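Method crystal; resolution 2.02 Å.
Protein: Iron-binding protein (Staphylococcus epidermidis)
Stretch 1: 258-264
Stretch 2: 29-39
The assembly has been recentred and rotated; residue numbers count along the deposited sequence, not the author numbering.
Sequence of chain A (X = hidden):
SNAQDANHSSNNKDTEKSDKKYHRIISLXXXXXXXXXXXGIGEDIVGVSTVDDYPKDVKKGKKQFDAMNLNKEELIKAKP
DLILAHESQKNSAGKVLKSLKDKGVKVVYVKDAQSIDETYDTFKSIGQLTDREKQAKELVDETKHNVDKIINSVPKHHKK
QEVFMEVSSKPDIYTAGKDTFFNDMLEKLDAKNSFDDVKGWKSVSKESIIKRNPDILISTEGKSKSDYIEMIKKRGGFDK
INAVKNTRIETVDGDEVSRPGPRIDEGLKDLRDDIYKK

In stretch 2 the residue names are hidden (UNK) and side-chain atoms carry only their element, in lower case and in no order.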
ATOM      1  N   SER A 258      -0.854  -3.232  -1.334  1.00 28.85           N
ATOM      2  CA  SER A 258       0.219  -2.264  -1.499  1.00 34.31           C
ATOM      3  C   SER A 258       0.524  -1.514  -0.203  1.00 35.62           C
ATOM      4  O   SER A 258       1.189  -0.477  -0.227  1.00 29.53           O
ATOM      5  CB  SER A 258      -0.093  -1.279  -2.637  1.00 33.83           C
ATOM      6  OG  SER A 258      -1.091  -0.346  -2.272  1.00 45.08           O
ATOM      7  N   ARG A 259       0.049  -2.030   0.930  1.00 33.94           N
ATOM      8  CA  ARG A 259       0.330  -1.361   2.197  1.00 27.93           C
ATOM      9  C   ARG A 259       1.834  -1.361   2.440  1.00 30.77           C
ATOM     10  O   ARG A 259       2.457  -2.433   2.524  1.00 31.79           O
ATOM     11  CB  ARG A 259      -0.379  -2.044   3.368  1.00 25.36           C
ATOM     12  CG  ARG A 259      -0.112  -1.354   4.715  1.00 25.67           C
ATOM     13  CD  ARG A 259      -0.834  -2.055   5.852  1.00 29.14           C
ATOM     14  NE  ARG A 259      -2.291  -1.966   5.737  1.00 30.73           N
ATOM     15  CZ  ARG A 259      -3.135  -2.306   6.713  1.00 43.56           C
ATOM     16  NH1 ARG A 259      -2.671  -2.778   7.872  1.00 41.50           N
ATOM     17  NH2 ARG A 259      -4.443  -2.179   6.533  1.00 41.41           N
ATOM     18  N   PRO A 260       2.433  -0.162   2.551  1.00 29.60           N
ATOM     19  CA  PRO A 260       3.897  -0.101   2.655  1.00 28.89           C
ATOM     20  C   PRO A 260       4.414  -0.476   4.046  1.00 26.50           C
ATOM     21  O   PRO A 260       5.096   0.328   4.687  1.00 27.79           O
ATOM     22  CB  PRO A 260       4.208   1.368   2.334  1.00 29.04           C
ATOM     23  CG  PRO A 260       2.945   2.117   2.751  1.00 28.98           C
ATOM     24  CD  PRO A 260       1.827   1.177   2.386  1.00 31.10           C
ATOM     25  N   GLY A 261       4.107  -1.692   4.499  1.00 24.53           N
ATOM     26  CA  GLY A 261       4.571  -2.154   5.794  1.00 23.69           C
ATOM     27  C   GLY A 261       5.385  -3.436   5.724  1.00 29.47           C
ATOM     28  O   GLY A 261       5.786  -3.880   4.647  1.00 32.15           O
ATOM     29  N   PRO A 262       5.638  -4.047   6.883  1.00 31.02           N
ATOM     30  CA  PRO A 262       6.468  -5.249   6.966  1.00 35.36           C
ATOM     31  C   PRO A 262       5.842  -6.472   6.302  1.00 39.49           C
ATOM     32  O   PRO A 262       6.553  -7.457   6.114  1.00 35.17           O
ATOM     33  CB  PRO A 262       6.573  -5.487   8.477  1.00 29.38           C
ATOM     34  CG  PRO A 262       6.334  -4.125   9.082  1.00 27.43           C
ATOM     35  CD  PRO A 262       5.272  -3.545   8.216  1.00 27.85           C
ATOM     36  N   ARG A 263       4.556  -6.428   5.959  1.00 33.30           N
ATOM     37  CA  ARG A 263       3.920  -7.592   5.337  1.00 32.57           C
ATOM     38  C   ARG A 263       3.726  -7.459   3.817  1.00 31.42           C
ATOM     39  O   ARG A 263       2.874  -8.134   3.238  1.00 35.68           O
ATOM     40  CB  ARG A 263       2.598  -7.932   6.054  1.00 33.27           C
ATOM     41  CG  ARG A 263       2.754  -8.274   7.553  1.00 32.74           C
ATOM     42  CD  ARG A 263       1.401  -8.514   8.229  1.00 35.58           C
ATOM     43  NE  ARG A 263       0.562  -7.313   8.220  1.00 41.20           N
ATOM     44  CZ  ARG A 263      -0.742  -7.303   7.952  1.00 41.71           C
ATOM     45  NH1 ARG A 263      -1.379  -8.433   7.683  1.00 40.41           N
ATOM     46  NH2 ARG A 263      -1.413  -6.158   7.961  1.00 36.56           N
ATOM     47  N   ILE A 264       4.537  -6.623   3.167  1.00 32.60           N
ATOM     48  CA  ILE A 264       4.461  -6.474   1.710  1.00 31.90           C
ATOM     49  C   ILE A 264       4.663  -7.767   0.941  1.00 39.58           C
ATOM     50  O   ILE A 264       4.215  -7.880  -0.204  1.00 39.48           O
ATOM     51  CB  ILE A 264       5.514  -5.509   1.133  1.00 41.99           C
ATOM     52  CG1 ILE A 264       6.816  -5.610   1.916  1.00 46.15           C
ATOM     53  CG2 ILE A 264       4.989  -4.089   1.073  1.00 48.88           C
ATOM     54  CD1 ILE A 264       7.955  -4.875   1.265  1.00 47.84           C
ATOM     55  N   UNK A  29      -1.457   5.975  10.743  1.00 24.50           N
ATOM     56  CA  UNK A  29      -1.746   5.157   9.569  1.00 26.38           C
ATOM     57  C   UNK A  29      -1.268   3.734   9.855  1.00 27.97           C
ATOM     58  O   UNK A  29      -0.256   3.551  10.533  1.00 28.51           O
ATOM     59  c   UNK A  29       0.381   5.519   8.200  1.00 26.89           C
ATOM     60  c   UNK A  29      -1.125   5.784   8.270  1.00 28.06           C
ATOM     61  c   UNK A  29      -1.850   5.289   6.998  1.00 28.22           C
ATOM     62  c   UNK A  29      -1.751   6.235   5.808  1.00 40.32           C
ATOM     63  N   UNK A  30      -2.020   2.716   9.400  1.00 28.95           N
ATOM     64  CA  UNK A  30      -1.649   1.366   9.847  1.00 28.97           C
ATOM     65  C   UNK A  30      -0.223   0.942   9.488  1.00 30.56           C
ATOM     66  O   UNK A  30       0.398   0.319  10.336  1.00 29.63           O
ATOM     67  c   UNK A  30      -3.902   1.386   9.005  1.00 30.83           C
ATOM     68  c   UNK A  30      -3.286   2.716   8.635  1.00 26.48           C
ATOM     69  c   UNK A  30      -2.691   0.472   9.166  1.00 33.02           C
ATOM     70  N   UNK A  31       0.305   1.287   8.311  1.00 30.05           N
ATOM     71  CA  UNK A  31       1.684   0.895   7.992  1.00 32.56           C
ATOM     72  C   UNK A  31       2.689   1.400   9.042  1.00 31.39           C
ATOM     73  O   UNK A  31       3.574   0.651   9.475  1.00 33.18           O
ATOM     74  o   UNK A  31       1.817   2.701   6.370  1.00 29.08           O
ATOM     75  c   UNK A  31       2.093   1.330   6.582  1.00 27.45           C
ATOM     76  N   UNK A  32       2.543   2.657   9.453  1.00 24.35           N
ATOM     77  CA  UNK A  32       3.342   3.219  10.544  1.00 28.76           C
ATOM     78  C   UNK A  32       3.246   2.373  11.808  1.00 30.36           C
ATOM     79  O   UNK A  32       4.263   2.042  12.431  1.00 29.58           O
ATOM     80  o   UNK A  32       4.163   5.301   8.923  1.00 30.87           O
ATOM     81  c   UNK A  32       2.900   4.654  10.858  1.00 32.73           C
ATOM     82  n   UNK A  32       3.079   6.936  10.042  1.00 29.91           N
ATOM     83  c   UNK A  32       3.434   5.661   9.855  1.00 32.57           C
ATOM     84  N   UNK A  33       2.025   2.012  12.182  1.00 29.13           N
ATOM     85  CA  UNK A  33       1.831   1.240  13.405  1.00 29.34           C
ATOM     86  C   UNK A  33       2.512  -0.113  13.302  1.00 27.72           C
ATOM     87  O   UNK A  33       3.149  -0.559  14.255  1.00 28.86           O
ATOM     88  o   UNK A  33      -0.286   2.318  13.825  1.00 29.76           O
ATOM     89  c   UNK A  33       0.172   0.255  15.011  1.00 30.73           C
ATOM     90  c   UNK A  33       0.359   1.036  13.701  1.00 30.67           C
ATOM     91  N   UNK A  34       2.405  -0.760  12.141  1.00 21.85           N
ATOM     92  CA  UNK A  34       3.003  -2.081  11.970  1.00 23.99           C
ATOM     93  C   UNK A  34       4.518  -2.014  12.113  1.00 25.48           C
ATOM     94  O   UNK A  34       5.128  -2.889  12.725  1.00 30.91           O
ATOM     95  o   UNK A  34      -0.245  -3.723   8.684  1.00 33.13           O
ATOM     96  c   UNK A  34       1.139  -3.048  10.510  1.00 25.33           C
ATOM     97  o   UNK A  34       1.680  -4.775   8.934  1.00 33.40           O
ATOM     98  c   UNK A  34       2.611  -2.680  10.611  1.00 26.61           C
ATOM     99  c   UNK A  34       0.838  -3.909   9.287  1.00 33.90           C
ATOM    100  N   UNK A  35       5.113  -0.967  11.546  1.00 25.12           N
ATOM    101  CA  UNK A  35       6.555  -0.794  11.558  1.00 27.30           C
ATOM    102  C   UNK A  35       7.052  -0.525  12.982  1.00 32.33           C
ATOM    103  O   UNK A  35       8.070  -1.078  13.406  1.00 30.24           O
ATOM    104  c   UNK A  35       8.456   0.702  10.835  1.00 24.83           C
ATOM    105  c   UNK A  35       6.978   0.376  10.645  1.00 28.86           C
ATOM    106  c   UNK A  35       6.670   0.054   9.175  1.00 30.53           C
ATOM    107  c   UNK A  35       6.798   1.254   8.255  1.00 27.95           C
ATOM    108  N   UNK A  36       6.343   0.339  13.707  1.00 25.57           N
ATOM    109  CA  UNK A  36       6.687   0.651  15.096  1.00 26.81           C
ATOM    110  C   UNK A  36       6.718  -0.603  15.956  1.00 24.91           C
ATOM    111  O   UNK A  36       7.625  -0.782  16.772  1.00 32.25           O
ATOM    112  c   UNK A  36       5.694   1.661  15.686  1.00 21.29           C
ATOM    113  c   UNK A  36       7.228   3.617  15.736  1.00 24.99           C
ATOM    114  c   UNK A  36       4.720   3.997  15.658  1.00 25.18           C
ATOM    115  c   UNK A  36       5.886   3.096  15.202  1.00 27.74           C
ATOM    116  N   UNK A  37       5.723  -1.470  15.777  1.00 25.38           N
ATOM    117  CA  UNK A  37       5.666  -2.716  16.535  1.00 29.94           C
ATOM    118  C   UNK A  37       6.847  -3.601  16.156  1.00 30.58           C
ATOM    119  O   UNK A  37       7.454  -4.218  17.027  1.00 28.38           O
ATOM    120  c   UNK A  37       2.164  -3.919  19.365  1.00 35.20           C
ATOM    121  c   UNK A  37       3.120  -4.124  18.397  1.00 35.23           C
ATOM    122  c   UNK A  37       3.293  -3.219  17.360  1.00 31.13           C
ATOM    123  c   UNK A  37       2.469  -2.109  17.324  1.00 27.52           C
ATOM    124  o   UNK A  37       0.407  -2.593  20.257  1.00 37.40           O
ATOM    125  c   UNK A  37       1.361  -2.813  19.297  1.00 34.40           C
ATOM    126  c   UNK A  37       1.506  -1.913  18.272  1.00 31.95           C
ATOM    127  c   UNK A  37       4.340  -3.452  16.293  1.00 28.09           C
ATOM    128  N   UNK A  38       7.189  -3.652  14.866  1.00 27.12           N
ATOM    129  CA  UNK A  38       8.295  -4.525  14.427  1.00 30.17           C
ATOM    130  C   UNK A  38       9.655  -3.976  14.885  1.00 33.70           C
ATOM    131  O   UNK A  38      10.649  -4.695  14.918  1.00 38.30           O
ATOM    132  n   UNK A  38       9.913  -8.788  11.165  1.00 55.59           N
ATOM    133  c   UNK A  38       8.734  -8.228  11.396  1.00 46.41           C
ATOM    134  n   UNK A  38       7.837  -8.189  10.422  1.00 39.15           N
ATOM    135  c   UNK A  38       7.196  -7.076  12.955  1.00 31.66           C
ATOM    136  c   UNK A  38       7.109  -5.636  12.415  1.00 29.14           C
ATOM    137  c   UNK A  38       8.268  -4.752  12.908  1.00 29.25           C
ATOM    138  n   UNK A  38       8.458  -7.713  12.596  1.00 35.86           N
ATOM    139  N   UNK A  39       9.686  -2.704  15.261  1.00 37.23           N
ATOM    140  CA  UNK A  39      10.904  -2.095  15.792  1.00 40.95           C
ATOM    141  C   UNK A  39      11.038  -2.330  17.294  1.00 41.14           C
ATOM    142  O   UNK A  39      12.067  -1.985  17.892  1.00 36.59           O
ATOM    143  c   UNK A  39      11.277   1.274  13.814  1.00 39.97           C
ATOM    144  c   UNK A  39      12.202  -1.004  13.353  1.00 37.39           C
ATOM    145  c   UNK A  39      10.951  -0.588  15.490  1.00 33.12           C
ATOM    146  c   UNK A  39      11.074  -0.226  14.004  1.00 38.04           C
TER
HETATM  147  O   HOH W   1       2.537  -4.595   6.243  1.00 26.59           O
HETATM  148  O   HOH W   2       8.794  -8.509   7.607  1.00 33.11           O

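Position 29 has four side-chain carbons, forked at the first, with one arm two carbons long. It makes no contact with stretch 1 and sits at the N-cap, right before the helix. It is Ile-29.

Position 30 has three carbons that close a ring onto the backbone N. Its CB lies 3.5 Å from NH1 of Arg-259, over one face of that guanidinium. It is Pro-30, in the first turn of the helix.

Position 31 has one carbon, then one oxygen. Its CB is 3.7 Å from O of Pro-260 and 3.9 Å from CG of Arg-259. Its CA is 4.7 Å from CA of Gly-261, the nearest CA pair across the stretches, and the side chain here is small. It is Ser-31.

Position 32 has two carbons, the second carrying one oxygen and one nitrogen. CA-to-CB points away from stretch 1. The amide nitrogen is hydrogen-bonded elsewhere in the structure. It is Asn-32.

Position 33 has one carbon carrying an oxygen and a carbon, and is out of reach of stretch 1. It is Thr-33.

Position 34 has three carbons, the third carrying two oxygens. This is a carboxylate, and two arginines of stretch 1 converge on it. It is Glu-34. NE of Arg-263 donates to OE1 of Glu-34 at 2.9 Å, and NH2 of Arg-263 donates to OE2 of Glu-34 at 2.8 Å. NH1 of Arg-259 donates to OE2 of Glu-34 at 2.7 Å.

Position 35 has four carbons, forked at the first, one arm two carbons long. A carbon of that arm packs on Pro-262. It is Ile-35, with CG1 4.0 Å from CD of Pro-262.

Position 36 has four carbons, forked at the second, and no contact. It is Leu-36.

Position 37 has one carbon, then a six-carbon ring bearing an oxygen, out of reach. It is Tyr-37.

Position 38 has three carbons, a nitrogen, then a carbon carrying two more nitrogens. A terminal nitrogen lies by Pro-262. It is Arg-38, with NH1 3.6 Å from CB of Pro-262. A water accepts from this NH1 and donates to O of Pro-262.

Position 39 matches 36, without contact. It is Leu-39.

The contact centres on Glu-34. Its carboxylate forms salt bridges with both Arg-259 and Arg-263, so two positive groups share one negative group. OE1 and OE2 meet Arg-263 in a two-point, nearly linear arrangement. A water donates to OE1 of Glu-34 and accepts from N of Arg-263. Around this polar centre, Pro-262 packs on Glu-34 and Ile-35, while Ser-31 lies close to Pro-260.

Stretch 2 (29-39) IPSNTEILYRL
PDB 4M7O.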